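Local coordinates for protein FKBP-type peptidyl-prolyl cis-trans isomerase fkpA (Escherichia coli, PDB 1Q6H) that accelerates protein folding in the periplasm by catalysing cis-trans isomerisation of peptidyl-proline bonds, and also acts as a folding chaperone, at residues Phe16-Asp19 with Asp20-Ser23; Tyr34-Asn37 with Ser38-Gln42; Lys67-Asp70 with Gln71-Glu74. All blocks are in the same frame, centred on the assembly; numbering follows the deposited sequence. Where two conformers were deposited one is given.

Interaction 1: Phe16-Asp19 with Asp20-Ser23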
loop_
_atom_site.group_PDB
_atom_site.type_symbol
_atom_site.label_atom_id
_atom_site.label_comp_id
_atom_site.label_asym_id
_atom_site.label_seq_id
_atom_site.Cartn_x
_atom_site.Cartn_y
_atom_site.Cartn_z
ATOM N N PHE A 16 6.781 30.266 -12.472
ATOM C CA PHE A 16 7.898 29.496 -11.950
ATOM C C PHE A 16 9.238 29.806 -12.629
ATOM O O PHE A 16 9.416 29.664 -13.843
ATOM C CB PHE A 16 7.560 28.022 -11.983
ATOM C CG PHE A 16 6.281 27.716 -11.256
ATOM C CD1 PHE A 16 6.193 27.899 -9.882
ATOM C CD2 PHE A 16 5.151 27.328 -11.948
ATOM C CE1 PHE A 16 4.976 27.651 -9.205
ATOM C CE2 PHE A 16 3.969 27.085 -11.285
ATOM C CZ PHE A 16 3.882 27.252 -9.915
ATOM N N LYS A 17 10.177 30.236 -11.802
ATOM C CA LYS A 17 11.472 30.706 -12.270
ATOM C C LYS A 17 12.492 29.585 -12.442
ATOM O O LYS A 17 13.447 29.739 -13.179
ATOM C CB LYS A 17 12.022 31.727 -11.276
ATOM C CG LYS A 17 11.146 32.933 -11.091
ATOM C CD LYS A 17 11.155 33.840 -12.319
ATOM C CE LYS A 17 10.184 35.009 -12.159
ATOM N NZ LYS A 17 8.823 34.512 -11.798
ATOM N N ASN A 18 12.292 28.466 -11.759
ATOM C CA ASN A 18 13.235 27.364 -11.821
ATOM C C ASN A 18 12.642 26.051 -11.357
ATOM O O ASN A 18 11.533 26.015 -10.808
ATOM C CB ASN A 18 14.484 27.704 -10.998
ATOM C CG ASN A 18 14.156 28.069 -9.557
ATOM O OD1 ASN A 18 13.486 27.326 -8.867
ATOM N ND2 ASN A 18 14.662 29.214 -9.099
ATOM N N ASP A 19 13.386 24.971 -11.570
ATOM C CA ASP A 19 12.893 23.633 -11.233
ATOM C C ASP A 19 12.611 23.463 -9.734
ATOM O O ASP A 19 11.669 22.752 -9.358
ATOM C CB ASP A 19 13.876 22.541 -11.711
ATOM C CG ASP A 19 13.279 21.128 -11.663
ATOM O OD1 ASP A 19 12.178 20.905 -12.215
ATOM O OD2 ASP A 19 13.874 20.147 -11.144
ATOM N N ASP A 20 13.421 24.083 -8.888
ATOM C CA ASP A 20 13.224 23.968 -7.442
ATOM C C ASP A 20 11.885 24.631 -7.060
ATOM O O ASP A 20 11.209 24.200 -6.119
ATOM C CB ASP A 20 14.398 24.553 -6.659
ATOM C CG ASP A 20 15.645 23.619 -6.639
ATOM O OD1 ASP A 20 15.519 22.407 -6.893
ATOM O OD2 ASP A 20 16.792 24.024 -6.347
ATOM N N GLN A 21 11.476 25.643 -7.811
ATOM C CA GLN A 21 10.148 26.210 -7.567
ATOM C C GLN A 21 9.075 25.314 -8.214
ATOM O O GLN A 21 8.103 24.959 -7.571
ATOM C CB GLN A 21 10.030 27.635 -8.108
ATOM C CG GLN A 21 10.913 28.672 -7.394
ATOM C CD GLN A 21 10.721 30.083 -7.962
ATOM O OE1 GLN A 21 9.969 30.277 -8.920
ATOM N NE2 GLN A 21 11.370 31.060 -7.367
ATOM N N LYS A 22 9.281 24.940 -9.477
ATOM C CA LYS A 22 8.262 24.265 -10.246
ATOM C C LYS A 22 8.008 22.863 -9.778
ATOM O O LYS A 22 6.861 22.455 -9.608
ATOM C CB LYS A 22 8.626 24.262 -11.731
ATOM C CG LYS A 22 7.433 23.998 -12.645
ATOM C CD LYS A 22 7.794 24.147 -14.128
ATOM C CE LYS A 22 6.607 23.793 -15.004
ATOM N NZ LYS A 22 6.853 23.920 -16.483
ATOM N N SER A 23 9.077 22.108 -9.568
ATOM C CA SER A 23 8.932 20.750 -9.096
ATOM C C SER A 23 8.297 20.742 -7.691
ATOM O O SER A 23 7.521 19.863 -7.377
ATOM C CB SER A 23 10.285 20.023 -9.080
ATOM O OG SER A 23 10.721 19.667 -10.369
#
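N18 caps the start of helix 19-43 with its side-chain carbonyl, OD1 accepting from the backbone N of Q21 at 2.8 Å. Its CG lies between the backbone N and the carbonyl carbon (chi1 55°), which folds the amide back over the first turn, and the Q21 N-H meets OD1 nearly along the C=O axis. Q21 answers from the other direction: its OE1 takes the N-H of K17 in an almost straight bond of 2.9 Å, with the donor above the amide plane. One residue further along, S23 OG donates to D19 OD1 (2.7 Å) from above the carboxylate plane, while S23 N binds D19 O and K22 N binds N18 O (2.8 Å). F16 CB rests 3.9 Å from K22 CB, the two side chains crossing at about a right angle with K22 CG slanting to the F16 ring, and K17 CB touches Q21 OE1 at 3.4 Å where their chains cross. The F16 ring also meets that of Y25 in the second helical turn, the planes at about 45°. One side of the helix start faces helix 70-112 of the second subunit, whose R83 forms salt bridges with both D19 and D20 and whose F80 packs on S23.

Interaction 2: Tyr34-Asn37 with Ser38-Gln42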
loop_
_atom_site.group_PDB
_atom_site.type_symbol
_atom_site.label_atom_id
_atom_site.label_comp_id
_atom_site.label_asym_id
_atom_site.label_seq_id
_atom_site.Cartn_x
_atom_site.Cartn_y
_atom_site.Cartn_z
ATOM N N TYR A 34 -4.271 14.237 -4.261
ATOM C CA TYR A 34 -4.397 12.943 -3.632
ATOM C C TYR A 34 -5.290 13.051 -2.397
ATOM O O TYR A 34 -6.147 12.210 -2.154
ATOM C CB TYR A 34 -3.010 12.455 -3.200
ATOM C CG TYR A 34 -3.063 11.293 -2.240
ATOM C CD1 TYR A 34 -3.362 10.015 -2.698
ATOM C CD2 TYR A 34 -2.845 11.472 -0.873
ATOM C CE1 TYR A 34 -3.422 8.946 -1.844
ATOM C CE2 TYR A 34 -2.903 10.394 0.005
ATOM C CZ TYR A 34 -3.193 9.134 -0.498
ATOM O OH TYR A 34 -3.253 8.039 0.332
HETATM N N MSE A 35 -5.047 14.083 -1.606
HETATM C CA MSE A 35 -5.807 14.332 -0.388
HETATM C C MSE A 35 -7.260 14.651 -0.752
HETATM O O MSE A 35 -8.199 14.079 -0.184
HETATM C CB MSE A 35 -5.199 15.527 0.364
HETATM C CG MSE A 35 -5.415 15.560 1.888
HETATM SE SE MSE A 35 -5.588 13.818 2.699
HETATM C CE MSE A 35 -3.742 13.244 2.351
ATOM N N GLU A 36 -7.448 15.550 -1.711
ATOM C CA GLU A 36 -8.795 15.916 -2.129
ATOM C C GLU A 36 -9.556 14.662 -2.574
ATOM O O GLU A 36 -10.697 14.442 -2.157
ATOM C CB GLU A 36 -8.770 16.972 -3.230
ATOM C CG GLU A 36 -10.151 17.456 -3.643
ATOM C CD GLU A 36 -10.160 18.278 -4.934
ATOM O OE1 GLU A 36 -9.637 17.802 -5.987
ATOM O OE2 GLU A 36 -10.743 19.398 -4.905
ATOM N N ASN A 37 -8.925 13.844 -3.406
ATOM C CA ASN A 37 -9.559 12.624 -3.870
ATOM C C ASN A 37 -9.947 11.690 -2.707
ATOM O O ASN A 37 -11.018 11.074 -2.743
ATOM C CB ASN A 37 -8.691 11.888 -4.925
ATOM C CG ASN A 37 -8.592 12.642 -6.258
ATOM O OD1 ASN A 37 -7.657 12.419 -7.055
ATOM N ND2 ASN A 37 -9.543 13.539 -6.507
ATOM N N SER A 38 -9.087 11.572 -1.692
ATOM C CA SER A 38 -9.384 10.772 -0.497
ATOM C C SER A 38 -10.627 11.262 0.231
ATOM O O SER A 38 -11.480 10.470 0.624
ATOM C CB SER A 38 -8.219 10.812 0.490
ATOM O OG SER A 38 -7.033 10.353 -0.127
ATOM N N LEU A 39 -10.707 12.566 0.450
ATOM C CA LEU A 39 -11.908 13.141 1.056
ATOM C C LEU A 39 -13.158 12.909 0.181
ATOM O O LEU A 39 -14.257 12.697 0.705
ATOM C CB LEU A 39 -11.711 14.623 1.367
ATOM C CG LEU A 39 -11.214 14.892 2.806
ATOM C CD1 LEU A 39 -9.886 14.201 3.137
ATOM C CD2 LEU A 39 -11.105 16.374 3.104
ATOM N N LYS A 40 -12.991 12.944 -1.138
ATOM C CA LYS A 40 -14.108 12.665 -2.012
ATOM C C LYS A 40 -14.659 11.267 -1.734
ATOM O O LYS A 40 -15.881 11.073 -1.637
ATOM C CB LYS A 40 -13.730 12.831 -3.488
ATOM C CG LYS A 40 -13.577 14.282 -3.913
ATOM C CD LYS A 40 -13.757 14.486 -5.429
ATOM C CE LYS A 40 -13.473 15.940 -5.845
ATOM N NZ LYS A 40 -13.642 16.910 -4.703
ATOM N N GLU A 41 -13.774 10.286 -1.579
ATOM C CA GLU A 41 -14.236 8.904 -1.316
ATOM C C GLU A 41 -14.932 8.792 0.035
ATOM O O GLU A 41 -15.932 8.086 0.198
ATOM C CB GLU A 41 -13.061 7.925 -1.350
ATOM C CG GLU A 41 -12.417 7.770 -2.717
ATOM C CD GLU A 41 -13.402 7.364 -3.776
ATOM O OE1 GLU A 41 -14.094 6.340 -3.580
ATOM O OE2 GLU A 41 -13.494 8.085 -4.790
ATOM N N GLN A 42 -14.400 9.515 0.998
ATOM C CA GLN A 42 -14.950 9.525 2.341
ATOM C C GLN A 42 -16.341 10.147 2.271
ATOM O O GLN A 42 -17.276 9.688 2.936
ATOM C CB GLN A 42 -14.060 10.358 3.283
ATOM C CG GLN A 42 -12.665 9.741 3.645
ATOM C CD GLN A 42 -11.711 10.770 4.239
ATOM O OE1 GLN A 42 -12.118 11.900 4.509
ATOM N NE2 GLN A 42 -10.434 10.385 4.452
HETATM O O HOH W 1 -12.696 16.584 -1.525
#
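The Y34 ring lies against the hydroxyl of S38, whose OG sits 4.0 Å above the ring plane, over its centre. Both residues belong to the middle-to-late part of helix 19-43, and the contact follows the i to i+4 spacing of an alpha-helix. S38 OG also donates to the backbone carbonyl Y34 O at 2.9 Å, so this oxygen is gripped twice, by S38 N and S38 OG from opposite faces of its plane. The hydroxyl reaches back because it stands anti to its own carbonyl carbon (chi1 -57°). An alanine here lacks OG, and Y34 O would probably keep only the backbone N-H of these two donors, with no hydroxyl over the ring face. On another side of the helix, SE of the buried selenomethionine M35 lies 4.3 Å from L39 CD1, a loose contact made doubtful by a second M35 conformer; both residues reach L54 of helix 51-62 and F62 of the second subunit. E36 and K40 extend alongside one another in the same direction, in a long and rather uncertain ion pair. The backbone bond from L39 N to M35 O is nearly straight, at 170°. A water donates to E36 O at 3.0 Å and accepts only weakly from K40 NZ.

Interaction 3: Lys67-Asp70 with Gln71-Glu74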
loop_
_atom_site.group_PDB
_atom_site.type_symbol
_atom_site.label_atom_id
_atom_site.label_comp_id
_atom_site.label_asym_id
_atom_site.label_seq_id
_atom_site.Cartn_x
_atom_site.Cartn_y
_atom_site.Cartn_z
ATOM N N LYS A 67 -0.163 20.099 16.684
ATOM C CA LYS A 67 -0.891 20.058 17.942
ATOM C C LYS A 67 -1.076 18.614 18.386
ATOM O O LYS A 67 -1.481 18.344 19.505
ATOM C CB LYS A 67 -2.260 20.743 17.815
ATOM C CG LYS A 67 -2.163 22.245 17.667
ATOM C CD LYS A 67 -3.505 22.878 17.262
ATOM C CE LYS A 67 -3.436 24.407 17.336
ATOM N NZ LYS A 67 -2.323 24.959 16.498
ATOM N N LEU A 68 -0.731 17.690 17.509
ATOM C CA LEU A 68 -0.774 16.291 17.851
ATOM C C LEU A 68 0.620 15.685 17.742
ATOM O O LEU A 68 1.281 15.849 16.721
ATOM C CB LEU A 68 -1.718 15.577 16.877
ATOM C CG LEU A 68 -3.187 15.980 16.962
ATOM C CD1 LEU A 68 -4.012 15.176 15.932
ATOM C CD2 LEU A 68 -3.731 15.785 18.353
ATOM N N SER A 69 1.057 14.974 18.776
ATOM C CA SER A 69 2.339 14.279 18.722
ATOM C C SER A 69 2.225 13.166 17.682
ATOM O O SER A 69 1.125 12.848 17.235
ATOM C CB SER A 69 2.618 13.646 20.075
ATOM O OG SER A 69 1.598 12.706 20.339
ATOM N N ASP A 70 3.336 12.545 17.337
ATOM C CA ASP A 70 3.292 11.439 16.414
ATOM C C ASP A 70 2.392 10.349 16.998
ATOM O O ASP A 70 1.600 9.721 16.288
ATOM C CB ASP A 70 4.695 10.898 16.148
ATOM C CG ASP A 70 5.584 11.901 15.460
ATOM O OD1 ASP A 70 5.125 12.592 14.531
ATOM O OD2 ASP A 70 6.775 12.074 15.766
ATOM N N GLN A 71 2.496 10.113 18.296
ATOM C CA GLN A 71 1.674 9.071 18.922
ATOM C C GLN A 71 0.170 9.386 18.784
ATOM O O GLN A 71 -0.660 8.511 18.490
ATOM C CB GLN A 71 2.043 8.909 20.393
ATOM C CG GLN A 71 1.005 8.114 21.173
ATOM C CD GLN A 71 1.025 8.436 22.653
ATOM O OE1 GLN A 71 0.624 9.542 23.063
ATOM N NE2 GLN A 71 1.484 7.481 23.464
ATOM N N GLU A 72 -0.171 10.644 18.973
ATOM C CA GLU A 72 -1.548 11.050 18.924
ATOM C C GLU A 72 -2.064 10.988 17.478
ATOM O O GLU A 72 -3.176 10.555 17.256
ATOM C CB GLU A 72 -1.703 12.435 19.512
ATOM C CG GLU A 72 -1.454 12.445 20.998
ATOM C CD GLU A 72 -1.224 13.838 21.574
ATOM O OE1 GLU A 72 -0.715 14.750 20.870
ATOM O OE2 GLU A 72 -1.553 14.007 22.772
ATOM N N ILE A 73 -1.247 11.425 16.518
ATOM C CA ILE A 73 -1.602 11.329 15.114
ATOM C C ILE A 73 -1.966 9.881 14.782
ATOM O O ILE A 73 -3.032 9.631 14.203
ATOM C CB ILE A 73 -0.462 11.782 14.236
ATOM C CG1 ILE A 73 -0.310 13.305 14.296
ATOM C CG2 ILE A 73 -0.675 11.327 12.821
ATOM C CD1 ILE A 73 0.732 13.804 13.400
ATOM N N GLU A 74 -1.082 8.939 15.140
ATOM C CA GLU A 74 -1.335 7.544 14.850
ATOM C C GLU A 74 -2.606 7.052 15.541
ATOM O O GLU A 74 -3.404 6.363 14.934
ATOM C CB GLU A 74 -0.162 6.627 15.251
ATOM C CG GLU A 74 -0.217 5.302 14.498
ATOM C CD GLU A 74 0.296 4.089 15.274
ATOM O OE1 GLU A 74 1.423 4.131 15.803
ATOM O OE2 GLU A 74 -0.435 3.064 15.315
#
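The backbone of K67-D70 arrives as a loop and turns into helix 70-112 at S69, whose N-H faces the side chain of E72 while its carbonyl already takes part in the helical bonding. I73 N donates to S69 O at 2.9 Å and E74 N to D70 O at 3.0 Å, with N-H...O angles of 171° in both. S69 and E72 form a capping box, the reciprocal pairing that closes the N-terminal end of a helix. In one direction the N-cap hydroxyl S69 OG accepts from E72 N at 3.0 Å. This hydroxyl is turned inward, between its own backbone N and carbonyl carbon (chi1 62°), which directs it at the N-H of E72. In the other direction E72 OE1 takes S69 N at 2.8 Å, met on the anti side, 20° out of the carboxylate plane, at the end of the extended E72 chain. S69 OG also donates weakly to E72 OE1. The helix start may further favour the negative charge of E72. Beside the box L68 crosses E72 obliquely, and its CB touches I73 CG1 at 3.7 Å, an apolar step linking the loop to the first turn. The second subunit adds to this: its Y25 packs on L68 and accepts a hydrogen bond at OH from K67 N, its A29 lies on I73, and its R33 forms a salt bridge with D70 OD1. I73 CG1 also comes within 3.3 Å of the carbonyl oxygen S69 O.

How the interactions relate
All three contacts are local steps along the N-terminal helical region, and each touches the second subunit. Interactions 1 and 2 share helix 19-43, their centres about 27 Å apart, with 1 at its start and 2 near its end; interaction 3 opens helix 70-112, and its centre is about 21 Å from that of interaction 2. Interactions 1 and 3 lie at the surface and are built on side chains that cap helix starts, an asparagine in one and a serine-glutamate box in the other. Interaction 2 is partly buried, with ordinary i to i+4 helical bonding and apolar residues turned to helix 51-62 and the partner. At the subunit boundary, interactions 1 and 3 both pair aspartates with arginines of the other chain.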